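Local coordinates for TfuA domain-containing protein (Methanosarcina acetivorans, PDB 6XP8) that takes part in peptide backbone thioamidation, probably as a partner of a YcaO enzyme, at residues W100-V114 with I124-K136. Sequence-based numbering, arbitrary orientation.
Sequences WYRDGVIESDDEVAV and ISVPLVNIRETLK
The carbonyl of Glu-111, in a short 3-10 segment, takes a hydrogen bond from Val-129 N in the first turn of helix 128-140 (N to O 3.0 Å), and from there 112-114 runs alongside 125-127, with the Val-112 and Pro-127 CA atoms 5.0 Å apart. Water extends this backbone join: one molecule accepts a hydrogen bond from Leu-128 N and donates to the carbonyls of Asp-110 and Ala-113, so a second amide of the helix start is satisfied through solvent. Another water lies among Ala-113 O, Val-126 O and Ser-125 OG, the last of which is also bonded to Ser-115 N.

One turn further on, Arg-132 grips the carboxylate of Glu-111 side-on. Arg-132 NE reaches Glu-111 OE1 and Arg-132 NH2 reaches Glu-111 OE2, each at 2.8 Å, and both oxygens are met on their syn sides with the two planes 29° apart. The glutamate chain bends at chi2 (-68°), which brings its carboxylate back to the arginine, whose own chain is extended from CG to NE. Leu-128 CD2 packs against the same carboxylate, 3.6 Å from Glu-111 OE2, and the salt bridge with Arg-132 probably offsets the cost of burying this acid.

Apolar side chains close in around the salt bridge. Val-129 spreads its two methyls, CG1 meeting Ile-106 CD1 at 4.0 Å and CG2 meeting Val-112 CG1. Val-114 CG1 lies beside the Pro-127 ring, 3.6 Å from CD. Trp-100 instead meets a carboxylate: it and Glu-133 approach from opposite directions, Trp-100 CH2 3.5 Å from Glu-133 OE2, with ring and carboxylate planes 46° apart.

Pro-127 occupies the N-cap position. The contact thus illustrates a helix N-terminus received by a preceding loop: the connection leaving helix 96-102 after its Schellman motif at Gly-104 docks on the start of helix 128-140, linking the parallel-sheet part of the chain to its helical part.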
loop_
_atom_site.group_PDB
_atom_site.type_symbol
_atom_site.label_atom_id
_atom_site.label_comp_id
_atom_site.label_asym_id
_atom_site.label_seq_id
_atom_site.Cartn_x
_atom_site.Cartn_y
_atom_site.Cartn_z
ATOM N N TRP A 100 -8.685 -0.558 7.880
ATOM C CA TRP A 100 -7.900 -0.864 9.084
ATOM C C TRP A 100 -7.352 0.380 9.783
ATOM O O TRP A 100 -7.388 0.454 11.009
ATOM C CB TRP A 100 -6.769 -1.850 8.779
ATOM C CG TRP A 100 -7.212 -3.228 8.373
ATOM C CD1 TRP A 100 -8.295 -3.923 8.844
ATOM C CD2 TRP A 100 -6.557 -4.094 7.442
ATOM N NE1 TRP A 100 -8.362 -5.159 8.250
ATOM C CE2 TRP A 100 -7.310 -5.292 7.384
ATOM C CE3 TRP A 100 -5.412 -3.970 6.637
ATOM C CZ2 TRP A 100 -6.954 -6.366 6.552
ATOM C CZ3 TRP A 100 -5.055 -5.039 5.807
ATOM C CH2 TRP A 100 -5.829 -6.218 5.772
ATOM N N TYR A 101 -6.853 1.349 9.009
ATOM C CA TYR A 101 -6.404 2.633 9.568
ATOM C C TYR A 101 -7.569 3.399 10.203
ATOM O O TYR A 101 -7.451 3.892 11.328
ATOM C CB TYR A 101 -5.740 3.515 8.501
ATOM C CG TYR A 101 -4.268 3.265 8.230
ATOM C CD1 TYR A 101 -3.316 3.302 9.266
ATOM C CD2 TYR A 101 -3.814 3.044 6.922
ATOM C CE1 TYR A 101 -1.967 3.077 9.008
ATOM C CE2 TYR A 101 -2.464 2.829 6.653
ATOM C CZ TYR A 101 -1.549 2.854 7.696
ATOM O OH TYR A 101 -0.218 2.644 7.428
ATOM N N ARG A 102 -8.683 3.480 9.468
ATOM C CA ARG A 102 -9.907 4.165 9.910
ATOM C C ARG A 102 -10.398 3.654 11.272
ATOM O O ARG A 102 -10.741 4.449 12.155
ATOM C CB ARG A 102 -11.004 4.003 8.842
ATOM C CG ARG A 102 -12.321 4.715 9.132
ATOM C CD ARG A 102 -13.460 4.151 8.287
ATOM N NE ARG A 102 -13.685 2.725 8.545
ATOM C CZ ARG A 102 -14.319 1.887 7.724
ATOM N NH1 ARG A 102 -14.813 2.309 6.563
ATOM N NH2 ARG A 102 -14.449 0.610 8.061
ATOM N N ASP A 103 -10.392 2.332 11.428
ATOM C CA ASP A 103 -10.957 1.660 12.600
ATOM C C ASP A 103 -9.936 1.396 13.714
ATOM O O ASP A 103 -10.258 0.757 14.732
ATOM C CB ASP A 103 -11.646 0.358 12.164
ATOM C CG ASP A 103 -12.805 0.596 11.194
ATOM O OD1 ASP A 103 -13.355 1.719 11.155
ATOM O OD2 ASP A 103 -13.167 -0.347 10.467
ATOM N N GLY A 104 -8.715 1.897 13.525
ATOM C CA GLY A 104 -7.626 1.718 14.492
ATOM C C GLY A 104 -7.117 0.294 14.623
ATOM O O GLY A 104 -6.487 -0.048 15.627
ATOM N N VAL A 105 -7.391 -0.533 13.612
ATOM C CA VAL A 105 -6.934 -1.930 13.565
ATOM C C VAL A 105 -5.408 -1.970 13.364
ATOM O O VAL A 105 -4.712 -2.797 13.963
ATOM C CB VAL A 105 -7.695 -2.729 12.473
ATOM C CG1 VAL A 105 -7.210 -4.171 12.371
ATOM C CG2 VAL A 105 -9.197 -2.696 12.745
ATOM N N ILE A 106 -4.908 -1.067 12.523
ATOM C CA ILE A 106 -3.471 -0.830 12.360
ATOM C C ILE A 106 -3.197 0.660 12.592
ATOM O O ILE A 106 -4.121 1.480 12.525
ATOM C CB ILE A 106 -2.932 -1.291 10.976
ATOM C CG1 ILE A 106 -3.570 -0.481 9.826
ATOM C CG2 ILE A 106 -3.095 -2.806 10.798
ATOM C CD1 ILE A 106 -2.949 -0.688 8.454
ATOM N N GLU A 107 -1.940 1.000 12.879
ATOM C CA GLU A 107 -1.506 2.404 12.957
ATOM C C GLU A 107 -0.053 2.591 12.527
ATOM O O GLU A 107 0.762 1.665 12.626
ATOM C CB GLU A 107 -1.762 3.031 14.342
ATOM C CG GLU A 107 -1.124 2.319 15.520
ATOM C CD GLU A 107 -1.408 3.010 16.844
ATOM O OE1 GLU A 107 -2.289 2.526 17.585
ATOM O OE2 GLU A 107 -0.767 4.046 17.129
ATOM N N SER A 108 0.230 3.807 12.051
ATOM C CA SER A 108 1.543 4.264 11.545
ATOM C C SER A 108 1.855 3.803 10.123
ATOM O O SER A 108 1.338 2.778 9.650
ATOM C CB SER A 108 2.708 3.924 12.492
ATOM O OG SER A 108 3.248 2.641 12.200
ATOM N N ASP A 109 2.722 4.571 9.463
ATOM C CA ASP A 109 3.160 4.289 8.100
ATOM C C ASP A 109 4.039 3.037 8.002
ATOM O O ASP A 109 4.237 2.521 6.908
ATOM C CB ASP A 109 3.836 5.514 7.445
ATOM C CG ASP A 109 5.030 6.060 8.241
ATOM O OD1 ASP A 109 5.641 5.333 9.049
ATOM O OD2 ASP A 109 5.373 7.240 8.029
ATOM N N ASP A 110 4.536 2.549 9.144
ATOM C CA ASP A 110 5.326 1.307 9.163
ATOM C C ASP A 110 4.559 0.104 8.592
ATOM O O ASP A 110 5.169 -0.853 8.101
ATOM C CB ASP A 110 5.845 0.986 10.565
ATOM C CG ASP A 110 6.820 -0.189 10.566
ATOM O OD1 ASP A 110 7.876 -0.083 9.913
ATOM O OD2 ASP A 110 6.512 -1.213 11.205
ATOM N N GLU A 111 3.230 0.165 8.649
ATOM C CA GLU A 111 2.373 -0.906 8.132
ATOM C C GLU A 111 2.462 -1.081 6.615
ATOM O O GLU A 111 2.257 -2.185 6.098
ATOM C CB GLU A 111 0.913 -0.682 8.552
ATOM C CG GLU A 111 0.665 -0.855 10.050
ATOM C CD GLU A 111 0.825 -2.290 10.537
ATOM O OE1 GLU A 111 0.568 -3.242 9.754
ATOM O OE2 GLU A 111 1.192 -2.468 11.724
ATOM N N VAL A 112 2.779 0.010 5.918
ATOM C CA VAL A 112 2.762 0.030 4.447
ATOM C C VAL A 112 4.102 0.361 3.774
ATOM O O VAL A 112 4.249 0.142 2.571
ATOM C CB VAL A 112 1.651 0.959 3.896
ATOM C CG1 VAL A 112 0.282 0.317 4.065
ATOM C CG2 VAL A 112 1.682 2.333 4.558
ATOM N N ALA A 113 5.068 0.886 4.534
ATOM C CA ALA A 113 6.375 1.276 3.977
ATOM C C ALA A 113 7.086 0.110 3.271
ATOM O O ALA A 113 7.109 -1.015 3.786
ATOM C CB ALA A 113 7.270 1.848 5.065
ATOM N N VAL A 114 7.623 0.393 2.083
ATOM C CA VAL A 114 8.441 -0.559 1.306
ATOM C C VAL A 114 9.679 0.113 0.723
ATOM O O VAL A 114 9.632 1.276 0.303
ATOM C CB VAL A 114 7.672 -1.260 0.142
ATOM C CG1 VAL A 114 6.766 -2.350 0.671
ATOM C CG2 VAL A 114 6.879 -0.274 -0.711
ATOM N N ILE A 124 11.228 -3.718 -3.502
ATOM C CA ILE A 124 12.244 -4.701 -3.150
ATOM C C ILE A 124 11.739 -5.500 -1.951
ATOM O O ILE A 124 11.738 -6.738 -1.968
ATOM C CB ILE A 124 13.613 -4.024 -2.840
ATOM C CG1 ILE A 124 14.067 -3.090 -3.981
ATOM C CG2 ILE A 124 14.675 -5.057 -2.464
ATOM C CD1 ILE A 124 14.206 -3.725 -5.351
ATOM N N SER A 125 11.293 -4.786 -0.923
ATOM C CA SER A 125 10.789 -5.412 0.293
ATOM C C SER A 125 9.276 -5.665 0.251
ATOM O O SER A 125 8.594 -5.284 -0.707
ATOM C CB SER A 125 11.183 -4.578 1.515
ATOM O OG SER A 125 10.470 -3.356 1.559
ATOM N N VAL A 126 8.776 -6.314 1.301
ATOM C CA VAL A 126 7.369 -6.687 1.438
ATOM C C VAL A 126 6.718 -5.813 2.521
ATOM O O VAL A 126 7.261 -5.706 3.629
ATOM C CB VAL A 126 7.214 -8.186 1.805
ATOM C CG1 VAL A 126 5.748 -8.579 1.900
ATOM C CG2 VAL A 126 7.920 -9.067 0.786
ATOM N N PRO A 127 5.554 -5.195 2.212
ATOM C CA PRO A 127 4.869 -4.394 3.227
ATOM C C PRO A 127 4.301 -5.271 4.334
ATOM O O PRO A 127 3.868 -6.402 4.073
ATOM C CB PRO A 127 3.740 -3.725 2.444
ATOM C CG PRO A 127 3.454 -4.670 1.329
ATOM C CD PRO A 127 4.758 -5.308 0.971
ATOM N N LEU A 128 4.327 -4.749 5.555
ATOM C CA LEU A 128 3.802 -5.449 6.719
ATOM C C LEU A 128 2.347 -5.900 6.561
ATOM O O LEU A 128 2.012 -7.000 6.989
ATOM C CB LEU A 128 3.984 -4.606 7.989
ATOM C CG LEU A 128 3.686 -5.218 9.365
ATOM C CD1 LEU A 128 4.433 -6.529 9.598
ATOM C CD2 LEU A 128 4.054 -4.203 10.434
ATOM N N VAL A 129 1.497 -5.067 5.940
ATOM C CA VAL A 129 0.100 -5.462 5.664
ATOM C C VAL A 129 -0.035 -6.750 4.839
ATOM O O VAL A 129 -0.889 -7.581 5.150
ATOM C CB VAL A 129 -0.786 -4.328 5.069
ATOM C CG1 VAL A 129 -1.056 -3.256 6.120
ATOM C CG2 VAL A 129 -0.186 -3.737 3.803
ATOM N N ASN A 130 0.813 -6.901 3.813
ATOM C CA ASN A 130 0.889 -8.133 3.005
ATOM C C ASN A 130 1.366 -9.321 3.850
ATOM O O ASN A 130 0.850 -10.428 3.696
ATOM C CB ASN A 130 1.816 -7.961 1.787
ATOM C CG ASN A 130 1.169 -7.206 0.624
ATOM O OD1 ASN A 130 0.147 -6.534 0.768
ATOM N ND2 ASN A 130 1.810 -7.281 -0.538
ATOM N N ILE A 131 2.341 -9.083 4.735
ATOM C CA ILE A 131 2.859 -10.124 5.646
ATOM C C ILE A 131 1.746 -10.597 6.590
ATOM O O ILE A 131 1.546 -11.806 6.760
ATOM C CB ILE A 131 4.128 -9.657 6.419
ATOM C CG1 ILE A 131 5.301 -9.451 5.450
ATOM C CG2 ILE A 131 4.518 -10.649 7.517
ATOM C CD1 ILE A 131 6.426 -8.575 5.984
ATOM N N ARG A 132 1.007 -9.640 7.159
ATOM C CA ARG A 132 -0.139 -9.924 8.036
ATOM C C ARG A 132 -1.148 -10.860 7.361
ATOM O O ARG A 132 -1.508 -11.904 7.913
ATOM C CB ARG A 132 -0.839 -8.623 8.463
ATOM C CG ARG A 132 -0.056 -7.759 9.445
ATOM C CD ARG A 132 -0.899 -6.579 9.917
ATOM N NE ARG A 132 -0.184 -5.693 10.842
ATOM C CZ ARG A 132 -0.019 -5.907 12.149
ATOM N NH1 ARG A 132 -0.494 -7.008 12.736
ATOM N NH2 ARG A 132 0.641 -5.011 12.880
ATOM N N GLU A 133 -1.561 -10.486 6.148
ATOM C CA GLU A 133 -2.571 -11.220 5.389
ATOM C C GLU A 133 -2.077 -12.569 4.869
ATOM O O GLU A 133 -2.848 -13.540 4.812
ATOM C CB GLU A 133 -3.089 -10.356 4.239
ATOM C CG GLU A 133 -4.000 -9.226 4.694
ATOM C CD GLU A 133 -5.258 -9.730 5.377
ATOM O OE1 GLU A 133 -6.136 -10.280 4.681
ATOM O OE2 GLU A 133 -5.368 -9.578 6.610
ATOM N N THR A 134 -0.800 -12.619 4.494
ATOM C CA THR A 134 -0.182 -13.844 3.976
ATOM C C THR A 134 0.062 -14.855 5.103
ATOM O O THR A 134 -0.194 -16.043 4.915
ATOM C CB THR A 134 1.084 -13.545 3.143
ATOM O OG1 THR A 134 0.724 -12.688 2.050
ATOM C CG2 THR A 134 1.700 -14.815 2.565
ATOM N N LEU A 135 0.521 -14.379 6.267
ATOM C CA LEU A 135 0.649 -15.249 7.450
ATOM C C LEU A 135 -0.693 -15.792 7.944
ATOM O O LEU A 135 -0.765 -16.938 8.392
ATOM C CB LEU A 135 1.413 -14.563 8.591
ATOM C CG LEU A 135 2.936 -14.409 8.432
ATOM C CD1 LEU A 135 3.511 -13.630 9.607
ATOM C CD2 LEU A 135 3.652 -15.747 8.290
ATOM N N LYS A 136 -1.744 -14.973 7.850
ATOM C CA LYS A 136 -3.112 -15.421 8.140
ATOM C C LYS A 136 -3.570 -16.536 7.202
ATOM O O LYS A 136 -4.110 -17.543 7.665
ATOM C CB LYS A 136 -4.101 -14.253 8.129
ATOM C CG LYS A 136 -4.192 -13.554 9.472
ATOM C CD LYS A 136 -4.898 -12.211 9.381
ATOM C CE LYS A 136 -4.908 -11.527 10.741
ATOM N NZ LYS A 136 -5.730 -10.287 10.742
HETATM O O HOH W 1 5.878 -2.300 5.945
HETATM O O HOH W 2 8.585 -3.323 3.675
#